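Side-chain contacts in prophenoloxidase b (Marsupenaeus japonicus, PDB 3WKY), which is a type 3 copper protein of crustacean hemolymph, the precursor of a phenoloxidase that probably oxidises monophenols and o-diphenols: residues F485-T490 / F590-M595; D531-D536 / I545-N550. One frame throughout, in Å; residues are numbered along the deposited sequence.

Contact 1 (F485-T490 / F590-M595); sequences FSYTIT and FHFFVM
Tyr-487 and Phe-592 meet inside the Ig-like beta-sandwich of this hemocyanin-family protein, and Ile-489 and Val-594 meet one step further along. Strand 485-493 is the middle strand of a three-stranded antiparallel sheet, and strand 588-598 belongs to the larger mixed sheet that faces it, so only side chains bridge the gap. Alternate residues of each strand point inward, and the two strands draw closer along the contact: the CA atoms of Tyr-487 and Phe-592 are 10.7 Å apart, those of Ile-489 and Val-594 only 8.4 Å.

The tyrosine can be followed outward. CB leaves the strand toward the other one, and CG sits between the backbone N and the carbonyl carbon (chi1 65°), a torsion that brings the CD2 side of the ring to Phe-592. CG and then CD2 meet the same atom, Phe-592 CZ, which lies 4.1 Å from Tyr-487 CD2. Beyond the ring, OH is hydrogen-bonded to Asp-531, so the one polar atom of this buried side chain is satisfied. Phe-592 holds CG anti to its backbone N (chi1 -169°) and thereby extends straight across the gap. The result is an edge-to-face pair, the phenylalanine presenting its edge, with the planes at 69°. Ile-505, from the same sheet as Phe-592, touches both side chains.

Where the strands are closer, the shorter branched side chains of isoleucine and valine span the gap, tip to tip. Ile-489 CG2 reaches Val-594 CG1 at 4.1 Å, and Ile-489 CD1 faces the pair of valine methyls, 4.0 Å from each of Val-594 CG1 and CG2.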
# COMPACT_ATOMS: atom_id res chain seq x y z
N PHE A 485 -51.60 -16.26 -9.21
CA PHE A 485 -52.03 -15.41 -10.30
C PHE A 485 -52.15 -16.22 -11.57
O PHE A 485 -51.62 -17.33 -11.67
CB PHE A 485 -51.07 -14.22 -10.51
CG PHE A 485 -49.67 -14.62 -10.89
CD1 PHE A 485 -48.73 -14.91 -9.91
CD2 PHE A 485 -49.27 -14.66 -12.22
CE1 PHE A 485 -47.43 -15.27 -10.25
CE2 PHE A 485 -47.97 -15.01 -12.57
CZ PHE A 485 -47.05 -15.32 -11.58
N SER A 486 -52.87 -15.68 -12.55
CA SER A 486 -52.91 -16.30 -13.87
C SER A 486 -52.60 -15.24 -14.92
O SER A 486 -52.57 -14.04 -14.63
CB SER A 486 -54.27 -16.91 -14.15
OG SER A 486 -55.21 -15.90 -14.44
N TYR A 487 -52.32 -15.70 -16.14
CA TYR A 487 -52.13 -14.78 -17.25
C TYR A 487 -52.81 -15.35 -18.49
O TYR A 487 -52.96 -16.57 -18.60
CB TYR A 487 -50.65 -14.47 -17.52
CG TYR A 487 -49.83 -15.66 -17.98
CD1 TYR A 487 -49.87 -16.09 -19.29
CD2 TYR A 487 -48.98 -16.33 -17.09
CE1 TYR A 487 -49.13 -17.17 -19.71
CE2 TYR A 487 -48.23 -17.40 -17.51
CZ TYR A 487 -48.30 -17.82 -18.81
OH TYR A 487 -47.55 -18.90 -19.23
N THR A 488 -53.21 -14.49 -19.40
CA THR A 488 -53.81 -14.95 -20.65
C THR A 488 -53.11 -14.30 -21.84
O THR A 488 -52.93 -13.08 -21.88
CB THR A 488 -55.32 -14.66 -20.70
OG1 THR A 488 -55.96 -15.37 -19.63
CG2 THR A 488 -55.92 -15.12 -22.04
N ILE A 489 -52.71 -15.14 -22.79
CA ILE A 489 -52.09 -14.67 -24.01
C ILE A 489 -53.11 -14.82 -25.13
O ILE A 489 -53.66 -15.91 -25.33
CB ILE A 489 -50.85 -15.50 -24.37
CG1 ILE A 489 -49.89 -15.61 -23.17
CG2 ILE A 489 -50.15 -14.90 -25.59
CD1 ILE A 489 -49.48 -14.27 -22.59
N THR A 490 -53.37 -13.74 -25.85
CA THR A 490 -54.23 -13.79 -27.03
C THR A 490 -53.34 -13.90 -28.26
O THR A 490 -52.46 -13.06 -28.46
CB THR A 490 -55.10 -12.53 -27.13
OG1 THR A 490 -55.87 -12.38 -25.93
CG2 THR A 490 -56.06 -12.62 -28.33
N PHE A 590 -41.99 -4.16 -14.01
CA PHE A 590 -41.25 -5.23 -14.68
C PHE A 590 -41.71 -5.44 -16.11
O PHE A 590 -42.90 -5.34 -16.42
CB PHE A 590 -41.43 -6.57 -13.94
CG PHE A 590 -40.75 -6.63 -12.61
CD1 PHE A 590 -41.32 -6.02 -11.50
CD2 PHE A 590 -39.56 -7.35 -12.45
CE1 PHE A 590 -40.70 -6.09 -10.25
CE2 PHE A 590 -38.94 -7.43 -11.20
CZ PHE A 590 -39.51 -6.79 -10.10
N HIS A 591 -40.75 -5.74 -16.99
CA HIS A 591 -41.08 -6.23 -18.32
C HIS A 591 -41.58 -7.66 -18.21
O HIS A 591 -41.05 -8.46 -17.44
CB HIS A 591 -39.84 -6.26 -19.22
CG HIS A 591 -39.28 -4.91 -19.56
ND1 HIS A 591 -40.02 -3.94 -20.21
CD2 HIS A 591 -38.05 -4.38 -19.38
CE1 HIS A 591 -39.26 -2.87 -20.40
NE2 HIS A 591 -38.06 -3.11 -19.90
N PHE A 592 -42.58 -8.00 -19.03
CA PHE A 592 -43.15 -9.35 -19.09
C PHE A 592 -43.12 -9.69 -20.58
O PHE A 592 -44.03 -9.35 -21.34
CB PHE A 592 -44.58 -9.29 -18.53
CG PHE A 592 -45.24 -10.63 -18.27
CD1 PHE A 592 -46.00 -11.25 -19.27
CD2 PHE A 592 -45.20 -11.20 -17.01
CE1 PHE A 592 -46.65 -12.46 -19.02
CE2 PHE A 592 -45.85 -12.41 -16.75
CZ PHE A 592 -46.58 -13.04 -17.77
N PHE A 593 -42.03 -10.33 -21.00
CA PHE A 593 -41.78 -10.63 -22.41
C PHE A 593 -42.48 -11.93 -22.79
O PHE A 593 -42.36 -12.93 -22.07
CB PHE A 593 -40.27 -10.75 -22.64
CG PHE A 593 -39.86 -11.33 -24.00
CD1 PHE A 593 -39.82 -12.72 -24.21
CD2 PHE A 593 -39.46 -10.50 -25.02
CE1 PHE A 593 -39.43 -13.25 -25.43
CE2 PHE A 593 -39.06 -11.02 -26.26
CZ PHE A 593 -39.04 -12.40 -26.46
N VAL A 594 -43.17 -11.93 -23.93
CA VAL A 594 -43.89 -13.12 -24.40
C VAL A 594 -43.51 -13.42 -25.85
O VAL A 594 -43.63 -12.55 -26.71
CB VAL A 594 -45.43 -12.91 -24.34
CG1 VAL A 594 -46.17 -14.17 -24.83
CG2 VAL A 594 -45.86 -12.53 -22.93
N MET A 595 -43.07 -14.65 -26.12
CA MET A 595 -42.81 -15.06 -27.49
C MET A 595 -43.51 -16.37 -27.85
O MET A 595 -43.48 -17.34 -27.09
CB MET A 595 -41.31 -15.21 -27.74
CG MET A 595 -40.95 -15.59 -29.16
SD MET A 595 -39.15 -15.79 -29.33
CE MET A 595 -38.96 -16.02 -31.10

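Contact 2 (D531-D536 / I545-N550); sequences DVFETD and ITRHSN. With NAG (2-acetamido-2-deoxy-beta-D-glucopyranose), chain F.
At one margin of the Ig-like beta-sandwich, strand 528-534 ends the mixed sheet and strand 541-548 the three-stranded one, and Arg-547 reaches across to Asp-531 and Phe-533. The arginine chain is bent at chi2 (-82°) and again at chi3, so that its guanidinium does two jobs. With its edge it grips the carboxylate side-on in a two-pronged salt bridge: NE donates to Asp-531 OD2 at 2.9 Å and NH2 to Asp-531 OD1 at 3.0 Å. Both bonds are nearly straight, and the two flat groups are almost coplanar (17°). With its face it lies on the phenylalanine ring, Arg-547 CZ standing 3.8 Å from the Phe-533 centroid in a cation-pi stack, while CG and CD continue the cover near Phe-533 CZ. An arginine suits this place because its flat cation can bond in plane and stack at the same time. Replacing Arg-547 by an alanine removes both prongs, which would probably leave the buried charge of Asp-531 without its counterion and uncover one face of Phe-533. A water also donates to Asp-531 OD2, at 2.8 Å, and ties it to His-548 O. Tyr-487 OH and Ser-553 N bond the carboxylate as well, consistent with a stable negative charge.

At the edge of the ring, Ile-545 CG2 comes within 4.1 Å of Phe-533 CZ. Past the other end of the strand the chain turns into a 3-10 segment that carries an N-linked glycan, where Asn-550 ND2 is bonded to NAG C1 at 1.4 Å.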
# COMPACT_ATOMS: atom_id res chain seq x y z
N ASP A 531 -42.35 -18.79 -17.51
CA ASP A 531 -43.09 -19.95 -18.01
C ASP A 531 -42.67 -20.22 -19.45
O ASP A 531 -42.75 -19.34 -20.31
CB ASP A 531 -44.59 -19.66 -17.94
CG ASP A 531 -45.45 -20.93 -17.80
OD1 ASP A 531 -44.89 -22.04 -17.69
OD2 ASP A 531 -46.69 -20.79 -17.77
N VAL A 532 -42.23 -21.45 -19.71
CA VAL A 532 -41.86 -21.87 -21.05
C VAL A 532 -42.48 -23.24 -21.25
O VAL A 532 -42.14 -24.18 -20.54
CB VAL A 532 -40.31 -21.97 -21.22
CG1 VAL A 532 -39.95 -22.68 -22.53
CG2 VAL A 532 -39.68 -20.58 -21.16
N PHE A 533 -43.42 -23.35 -22.20
CA PHE A 533 -44.19 -24.59 -22.32
C PHE A 533 -44.83 -24.71 -23.70
O PHE A 533 -45.03 -23.70 -24.38
CB PHE A 533 -45.29 -24.60 -21.26
CG PHE A 533 -46.37 -23.59 -21.51
CD1 PHE A 533 -46.20 -22.27 -21.11
CD2 PHE A 533 -47.54 -23.95 -22.16
CE1 PHE A 533 -47.18 -21.32 -21.35
CE2 PHE A 533 -48.52 -23.01 -22.41
CZ PHE A 533 -48.34 -21.70 -22.01
N GLU A 534 -45.14 -25.94 -24.12
CA GLU A 534 -45.86 -26.13 -25.38
C GLU A 534 -47.37 -26.10 -25.17
O GLU A 534 -47.89 -26.63 -24.20
CB GLU A 534 -45.44 -27.43 -26.09
CG GLU A 534 -46.11 -27.59 -27.46
CD GLU A 534 -45.62 -28.80 -28.24
OE1 GLU A 534 -44.55 -29.35 -27.90
OE2 GLU A 534 -46.32 -29.20 -29.20
N THR A 535 -48.07 -25.46 -26.10
CA THR A 535 -49.52 -25.37 -26.03
C THR A 535 -50.16 -26.54 -26.78
O THR A 535 -49.48 -27.30 -27.47
CB THR A 535 -50.02 -24.10 -26.72
OG1 THR A 535 -49.73 -24.18 -28.12
CG2 THR A 535 -49.34 -22.87 -26.13
N ASP A 536 -51.48 -26.67 -26.63
CA ASP A 536 -52.24 -27.51 -27.55
C ASP A 536 -52.12 -26.87 -28.93
O ASP A 536 -51.87 -25.67 -29.03
CB ASP A 536 -53.72 -27.55 -27.13
CG ASP A 536 -53.93 -28.18 -25.77
OD1 ASP A 536 -53.22 -29.17 -25.46
OD2 ASP A 536 -54.80 -27.70 -25.02
N ILE A 545 -54.85 -18.37 -24.49
CA ILE A 545 -54.14 -19.38 -23.72
C ILE A 545 -53.93 -18.83 -22.32
O ILE A 545 -53.32 -17.77 -22.14
CB ILE A 545 -52.79 -19.75 -24.35
CG1 ILE A 545 -52.98 -20.34 -25.75
CG2 ILE A 545 -52.06 -20.76 -23.49
CD1 ILE A 545 -52.50 -19.43 -26.86
N THR A 546 -54.46 -19.55 -21.33
CA THR A 546 -54.46 -19.10 -19.95
C THR A 546 -53.63 -20.06 -19.12
O THR A 546 -53.81 -21.28 -19.20
CB THR A 546 -55.88 -19.07 -19.38
OG1 THR A 546 -56.63 -18.02 -20.01
CG2 THR A 546 -55.86 -18.83 -17.87
N ARG A 547 -52.70 -19.52 -18.32
CA ARG A 547 -51.88 -20.34 -17.44
C ARG A 547 -51.98 -19.85 -16.02
O ARG A 547 -51.99 -18.64 -15.76
CB ARG A 547 -50.42 -20.31 -17.89
CG ARG A 547 -50.15 -21.11 -19.14
CD ARG A 547 -49.97 -22.58 -18.83
NE ARG A 547 -48.58 -22.88 -18.47
CZ ARG A 547 -48.08 -24.10 -18.38
NH1 ARG A 547 -48.84 -25.16 -18.60
NH2 ARG A 547 -46.80 -24.27 -18.06
N HIS A 548 -52.06 -20.78 -15.08
CA HIS A 548 -52.08 -20.47 -13.65
C HIS A 548 -50.65 -20.51 -13.14
O HIS A 548 -49.83 -21.26 -13.66
CB HIS A 548 -52.90 -21.52 -12.88
CG HIS A 548 -53.11 -21.19 -11.43
ND1 HIS A 548 -52.16 -21.41 -10.47
CD2 HIS A 548 -54.18 -20.66 -10.79
CE1 HIS A 548 -52.62 -21.02 -9.29
NE2 HIS A 548 -53.85 -20.57 -9.46
N SER A 549 -50.36 -19.72 -12.12
CA SER A 549 -48.99 -19.64 -11.61
C SER A 549 -48.48 -20.99 -11.08
O SER A 549 -47.29 -21.30 -11.23
CB SER A 549 -48.86 -18.51 -10.59
OG SER A 549 -49.72 -18.69 -9.47
N ASN A 550 -49.36 -21.81 -10.52
CA ASN A 550 -48.96 -23.13 -10.01
C ASN A 550 -48.57 -24.09 -11.12
O ASN A 550 -48.04 -25.16 -10.85
CB ASN A 550 -50.06 -23.77 -9.16
CG ASN A 550 -50.11 -23.26 -7.74
OD1 ASN A 550 -49.37 -22.34 -7.36
ND2 ASN A 550 -51.00 -23.85 -6.93
C1 NAG F . -51.10 -23.22 -5.63
C2 NAG F . -52.54 -23.61 -5.27
C3 NAG F . -52.88 -23.10 -3.88
C4 NAG F . -51.88 -23.67 -2.88
C5 NAG F . -50.44 -23.45 -3.33
C6 NAG F . -49.49 -24.28 -2.47
C7 NAG F . -54.29 -23.99 -6.92
C8 NAG F . -55.57 -23.44 -7.47
N2 NAG F . -53.50 -23.13 -6.26
O3 NAG F . -54.18 -23.49 -3.51
O4 NAG F . -52.07 -23.06 -1.62
O5 NAG F . -50.25 -23.84 -4.68
O6 NAG F . -49.51 -25.61 -2.93
O7 NAG F . -54.00 -25.18 -7.08
O HOH W 1 -47.48 -20.36 -15.07

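The two contacts, centred 10 Å apart, lie between the two sheets of the same beta-sandwich, contact 1 in its buried interior and contact 2 at its surface. Strands 485-493 and 541-548 are neighbours in one sheet, and just past the end of the second a probable hydrogen bond runs from Ser-549 N to Phe-485 O, 2.7 Å. Tyr-487 belongs to both contacts: its ring serves contact 1, while its OH lies only 2.5 Å from Asp-531 OD2, a probable hydrogen bond that adds to the arginine's grip. The same OH packs 3.2 Å from Phe-533 CE1. Neither contact supplies a copper ligand; the dicopper-oxygen cluster is held by histidines such as His-199 and His-357.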